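GDP-perosamine synthase (Caulobacter crescentus, PDB 3BN1) transfers the amino group of L-glutamate to GDP-4-keto-6-deoxy-D-mannose, using pyridoxal 5'-phosphate, to make GDP-perosamine for the O-antigen of lipopolysaccharide. Local coordinates at residues A[271-276]-A[367-372]; A[290-295]-A[346-351]. One frame throughout, in Å; residues are numbered along the deposited sequence.

Interaction 1 of 2, residues A[271-276]-A[367-372]; sequences GNRVTK and ALDQVL
Arg273 and Leu372 bring the two backbones together, their CA atoms 6.7 Å apart, where the segment leading into edge strand 274-275 passes the C-terminal end of helix 358-371. Arg273 binds backbone carbonyls at this helix end, in the small antiparallel sheet and its covering helices that follow the large cofactor-binding domain of this aspartate aminotransferase-like fold. Leu372 is the first residue to leave helical geometry, and carbonyls near such an end lack the usual amide partner further along the chain. A guanidinium suits the place because its N-H groups fan out in one plane. Arg273 NH2 lies 2.9 Å from Leu372 O. It also donates to Asp369 O, and both oxygens sit at the edge of the group, in its plane. Arg273 NH1 completes the grip with a salt bridge, 2.8 Å from Asp369 OD1, taken on the anti lone pair of that oxygen. The carboxylate stands almost perpendicular to the guanidinium, 87° between planes. Although the CB of Asp369 leaves the helix away from Arg273, CG is anti to the backbone N (chi1 173°), and the carboxylate end comes back near Arg273; OD2 forms a salt bridge with Arg269, so the acid is shared by two arginines. The negative end of the helix dipole would add to the attraction. Beside these polar contacts, branched Val274 and Leu372 fill the buried side, crossing at about a right angle, and Leu372 also rests on Val305 of helix 302-311. Their meeting is tight: Val274 CG1 lies 3.5 Å from Leu372 CD1.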
loop_
_atom_site.group_PDB
_atom_site.type_symbol
_atom_site.label_atom_id
_atom_site.label_comp_id
_atom_site.label_asym_id
_atom_site.label_seq_id
_atom_site.Cartn_x
_atom_site.Cartn_y
_atom_site.Cartn_z
ATOM N N GLY A 271 34.743 18.932 19.835
ATOM C CA GLY A 271 34.482 19.951 20.847
ATOM C C GLY A 271 33.107 20.586 20.800
ATOM O O GLY A 271 32.101 19.884 20.661
ATOM N N ASN A 272 33.039 21.911 20.964
ATOM C CA ASN A 272 31.722 22.529 20.982
ATOM C C ASN A 272 31.098 22.704 19.594
ATOM O O ASN A 272 30.013 23.312 19.463
ATOM C CB ASN A 272 31.725 23.856 21.785
ATOM C CG ASN A 272 32.269 25.034 20.967
ATOM O OD1 ASN A 272 32.856 24.843 19.894
ATOM N ND2 ASN A 272 32.100 26.253 21.487
ATOM N N ARG A 273 31.763 22.173 18.567
ATOM C CA ARG A 273 31.223 22.336 17.225
ATOM C C ARG A 273 29.938 21.612 16.852
ATOM O O ARG A 273 29.232 21.976 15.882
ATOM C CB ARG A 273 32.303 22.209 16.219
ATOM C CG ARG A 273 33.306 23.364 16.392
ATOM C CD ARG A 273 34.421 23.234 15.330
ATOM N NE ARG A 273 35.292 22.075 15.541
ATOM C CZ ARG A 273 35.994 21.426 14.602
ATOM N NH1 ARG A 273 36.734 20.394 14.991
ATOM N NH2 ARG A 273 35.958 21.776 13.307
ATOM N N VAL A 274 29.631 20.611 17.670
ATOM C CA VAL A 274 28.359 19.916 17.618
ATOM C C VAL A 274 27.805 19.764 19.010
ATOM O O VAL A 274 28.549 19.788 19.987
ATOM C CB VAL A 274 28.517 18.491 17.120
ATOM C CG1 VAL A 274 28.909 18.531 15.689
ATOM C CG2 VAL A 274 29.543 17.752 18.015
ATOM N N THR A 275 26.512 19.487 19.092
ATOM C CA THR A 275 25.882 19.204 20.367
ATOM C C THR A 275 25.369 17.792 20.232
ATOM O O THR A 275 24.530 17.489 19.365
ATOM C CB THR A 275 24.670 20.061 20.599
ATOM O OG1 THR A 275 25.119 21.381 20.899
ATOM C CG2 THR A 275 23.941 19.503 21.778
ATOM N N LYS A 276 25.938 16.894 21.026
ATOM C CA LYS A 276 25.555 15.470 20.891
ATOM C C LYS A 276 24.093 15.199 21.295
ATOM O O LYS A 276 23.577 15.891 22.173
ATOM C CB LYS A 276 26.452 14.600 21.779
ATOM C CG LYS A 276 26.172 14.873 23.257
ATOM C CD LYS A 276 27.123 14.046 24.141
ATOM C CE LYS A 276 28.596 14.345 23.827
ATOM N NZ LYS A 276 29.124 13.901 22.486
ATOM N N ALA A 367 35.991 13.874 8.896
ATOM C CA ALA A 367 35.318 14.700 7.890
ATOM C C ALA A 367 34.609 15.867 8.579
ATOM O O ALA A 367 34.733 16.999 8.119
ATOM C CB ALA A 367 34.307 13.890 7.063
ATOM N N LEU A 368 33.932 15.592 9.699
ATOM C CA LEU A 368 33.237 16.641 10.447
ATOM C C LEU A 368 34.248 17.630 10.993
ATOM O O LEU A 368 33.977 18.827 11.059
ATOM C CB LEU A 368 32.434 16.026 11.576
ATOM C CG LEU A 368 31.111 15.286 11.201
ATOM C CD1 LEU A 368 30.524 14.675 12.471
ATOM C CD2 LEU A 368 30.074 16.370 10.680
ATOM N N ASP A 369 35.401 17.130 11.469
ATOM C CA ASP A 369 36.455 18.012 11.920
ATOM C C ASP A 369 36.851 18.987 10.761
ATOM O O ASP A 369 37.026 20.234 10.932
ATOM C CB ASP A 369 37.661 17.208 12.413
ATOM C CG ASP A 369 38.853 18.105 12.740
ATOM O OD1 ASP A 369 38.668 19.090 13.493
ATOM O OD2 ASP A 369 39.944 17.890 12.172
ATOM N N GLN A 370 36.952 18.423 9.567
ATOM C CA GLN A 370 37.263 19.201 8.361
ATOM C C GLN A 370 36.196 20.214 7.918
ATOM O O GLN A 370 36.517 21.324 7.588
ATOM C CB GLN A 370 37.586 18.258 7.208
ATOM C CG GLN A 370 37.641 18.928 5.850
ATOM C CD GLN A 370 38.491 18.122 4.892
ATOM O OE1 GLN A 370 38.910 17.003 5.226
ATOM N NE2 GLN A 370 38.762 18.679 3.705
ATOM N N VAL A 371 34.926 19.814 7.901
ATOM C CA VAL A 371 33.824 20.662 7.441
ATOM C C VAL A 371 33.083 21.579 8.411
ATOM O O VAL A 371 32.299 22.412 7.993
ATOM C CB VAL A 371 32.815 19.866 6.545
ATOM C CG1 VAL A 371 33.625 19.020 5.543
ATOM C CG2 VAL A 371 31.865 18.948 7.411
ATOM N N LEU A 372 33.281 21.404 9.716
ATOM C CA LEU A 372 32.560 22.239 10.673
ATOM C C LEU A 372 33.388 23.488 10.868
ATOM O O LEU A 372 34.215 23.564 11.792
ATOM C CB LEU A 372 32.371 21.517 12.030
ATOM C CG LEU A 372 31.455 20.285 11.932
ATOM C CD1 LEU A 372 31.150 19.561 13.270
ATOM C CD2 LEU A 372 30.183 20.757 11.226
#

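Interaction 2 of 2, residues A[290-295]-A[346-351]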
loop_
_atom_site.group_PDB
_atom_site.type_symbol
_atom_site.label_atom_id
_atom_site.label_comp_id
_atom_site.label_asym_id
_atom_site.label_seq_id
_atom_site.Cartn_x
_atom_site.Cartn_y
_atom_site.Cartn_z
ATOM N N TYR A 290 21.891 8.828 14.693
ATOM C CA TYR A 290 22.676 9.633 15.640
ATOM C C TYR A 290 22.621 11.111 15.187
ATOM O O TYR A 290 23.117 11.447 14.103
ATOM C CB TYR A 290 24.102 9.082 15.745
ATOM C CG TYR A 290 24.895 9.712 16.832
ATOM C CD1 TYR A 290 25.549 10.967 16.615
ATOM C CD2 TYR A 290 25.002 9.082 18.080
ATOM C CE1 TYR A 290 26.330 11.558 17.635
ATOM C CE2 TYR A 290 25.794 9.663 19.103
ATOM C CZ TYR A 290 26.414 10.896 18.887
ATOM O OH TYR A 290 27.152 11.407 19.943
ATOM N N THR A 291 21.877 11.933 15.948
ATOM C CA THR A 291 21.538 13.293 15.545
ATOM C C THR A 291 22.211 14.382 16.387
ATOM O O THR A 291 22.009 14.443 17.589
ATOM C CB THR A 291 19.947 13.475 15.486
ATOM O OG1 THR A 291 19.334 12.491 14.628
ATOM C CG2 THR A 291 19.489 14.872 15.002
ATOM N N VAL A 292 23.032 15.231 15.762
ATOM C CA VAL A 292 23.652 16.337 16.488
ATOM C C VAL A 292 22.984 17.634 16.019
ATOM O O VAL A 292 22.294 17.645 14.983
ATOM C CB VAL A 292 25.169 16.541 16.165
ATOM C CG1 VAL A 292 26.079 15.434 16.672
ATOM C CG2 VAL A 292 25.446 16.804 14.704
ATOM N N ARG A 293 23.220 18.722 16.760
ATOM C CA ARG A 293 22.766 20.049 16.356
ATOM C C ARG A 293 24.088 20.783 16.302
ATOM O O ARG A 293 24.964 20.678 17.189
ATOM C CB ARG A 293 21.748 20.739 17.288
ATOM C CG ARG A 293 20.522 19.843 17.482
ATOM C CD ARG A 293 19.493 20.437 18.439
ATOM N NE ARG A 293 19.128 21.769 18.013
ATOM C CZ ARG A 293 18.337 22.623 18.669
ATOM N NH1 ARG A 293 17.770 22.266 19.808
ATOM N NH2 ARG A 293 18.129 23.848 18.179
ATOM N N LEU A 294 24.263 21.401 15.149
ATOM C CA LEU A 294 25.464 22.133 14.878
ATOM C C LEU A 294 25.575 23.254 15.873
ATOM O O LEU A 294 24.571 23.849 16.307
ATOM C CB LEU A 294 25.465 22.670 13.444
ATOM C CG LEU A 294 25.453 21.548 12.407
ATOM C CD1 LEU A 294 26.169 22.108 11.223
ATOM C CD2 LEU A 294 26.079 20.225 12.869
ATOM N N GLY A 295 26.838 23.555 16.169
ATOM C CA GLY A 295 27.194 24.605 17.108
ATOM C C GLY A 295 26.783 25.931 16.509
ATOM O O GLY A 295 26.915 26.171 15.296
ATOM N N ASP A 346 19.377 23.615 12.480
ATOM C CA ASP A 346 20.694 23.124 12.863
ATOM C C ASP A 346 20.881 21.594 13.007
ATOM O O ASP A 346 21.990 21.123 13.268
ATOM C CB ASP A 346 21.197 23.951 14.098
ATOM C CG ASP A 346 20.527 23.543 15.411
ATOM O OD1 ASP A 346 19.926 22.461 15.477
ATOM O OD2 ASP A 346 20.609 24.314 16.406
ATOM N N GLY A 347 19.807 20.827 12.819
ATOM C CA GLY A 347 19.814 19.394 13.038
ATOM C C GLY A 347 20.470 18.580 11.949
ATOM O O GLY A 347 20.197 18.810 10.785
ATOM N N LEU A 348 21.344 17.644 12.323
ATOM C CA LEU A 348 22.004 16.812 11.312
ATOM C C LEU A 348 21.991 15.344 11.683
ATOM O O LEU A 348 22.550 14.973 12.694
ATOM C CB LEU A 348 23.472 17.218 11.161
ATOM C CG LEU A 348 24.316 16.384 10.158
ATOM C CD1 LEU A 348 23.770 16.602 8.712
ATOM C CD2 LEU A 348 25.831 16.776 10.253
ATOM N N ASN A 349 21.424 14.477 10.846
ATOM C CA ASN A 349 21.440 13.024 11.138
ATOM C C ASN A 349 22.725 12.467 10.589
ATOM O O ASN A 349 22.945 12.633 9.390
ATOM C CB ASN A 349 20.321 12.321 10.359
ATOM C CG ASN A 349 18.964 12.766 10.788
ATOM O OD1 ASN A 349 18.078 13.060 9.966
ATOM N ND2 ASN A 349 18.797 12.859 12.101
ATOM N N LEU A 350 23.499 11.748 11.408
ATOM C CA LEU A 350 24.784 11.202 10.948
ATOM C C LEU A 350 24.638 9.694 10.646
ATOM O O LEU A 350 23.750 9.052 11.184
ATOM C CB LEU A 350 25.791 11.323 12.108
ATOM C CG LEU A 350 26.268 12.733 12.486
ATOM C CD1 LEU A 350 27.264 12.725 13.673
ATOM C CD2 LEU A 350 26.816 13.296 11.184
ATOM N N PRO A 351 25.513 9.096 9.825
ATOM C CA PRO A 351 25.406 7.648 9.563
ATOM C C PRO A 351 25.297 6.816 10.860
ATOM O O PRO A 351 26.102 6.926 11.816
ATOM C CB PRO A 351 26.707 7.295 8.843
ATOM C CG PRO A 351 27.110 8.584 8.176
ATOM C CD PRO A 351 26.649 9.722 9.134
HETATM O O HOH W 1 22.673 25.774 16.312
#
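Arg293 and Asp346 meet at one end of an antiparallel ladder in which strands 290-294 and 347-350 form the middle of the small four-stranded sheet in the C-terminal part of this aspartate aminotransferase-like fold. Val292 and Leu348 are a hydrogen-bonded pair, with Leu348 N 2.8 Å from Val292 O and Val292 N returning a bond to Leu348 O. Beyond them Leu294 N donates to Asp346 O, carrying the ladder back to the residue that ends helix 338-346.

Followed outward, Arg293 starts with CB only 3.1 Å from Asp346 OD1. Its CG, anti to the carbonyl carbon (chi1 -56°), and then CD pass the same oxygen, and the chain bends at chi3. Arg293 NE donates to Asp346 OD1 at 2.7 Å, nearly straight at 169° and on the syn lone pair. Arg293 CZ lies 3.6 Å from both Asp346 OD1 and OD2; Arg293 NH2 reaches Asp346 OD2 at 3.1 Å, tilted from both planes, while NH1 turns to Pro109 O. Arginine suits the place because its long chain runs past the acid and still offers two nitrogens side-on. Gly347, its non-hydrogen-bonded partner, brings no side chain to that face.

On the other face lie Tyr290, Val292, Leu348 and Leu350. Leu350 CD1 approaches Tyr290 CD1 to 3.8 Å, and Leu348 packs on helix 302-311; branched and aromatic side chains suit this buried layer. Tyr290 OH is hydrogen-bonded to Glu264.

A water donates to both Asp346 OD2 and Leu294 O. With two arginine nitrogens and this water around it, the Asp346 carboxylate is probably kept ionised, its charge balanced within the contact.

Overall arrangement
Interaction 2 is nested within the chain loop closed by interaction 1, and their centres lie about 9 Å apart. Both reach the same antiparallel sheet: 290-295 and 346-351 supply its central strands, whereas 271-276 adds an edge strand and ties it to helix 358-371. Probable backbone bonds join them, Thr275 N to Arg293 O at 2.7 Å and Gly295 N to Arg273 O. Both are largely buried, with a partly exposed arginine-aspartate pair in each, but interaction 1 sits farther from the chain's centre and relies chiefly on side-chain bonds to a helix end. Interaction 2 relies on strand-to-strand backbone bonds, and the side chain of its Asn349 lies about 7 Å from bound 2-oxoglutarate.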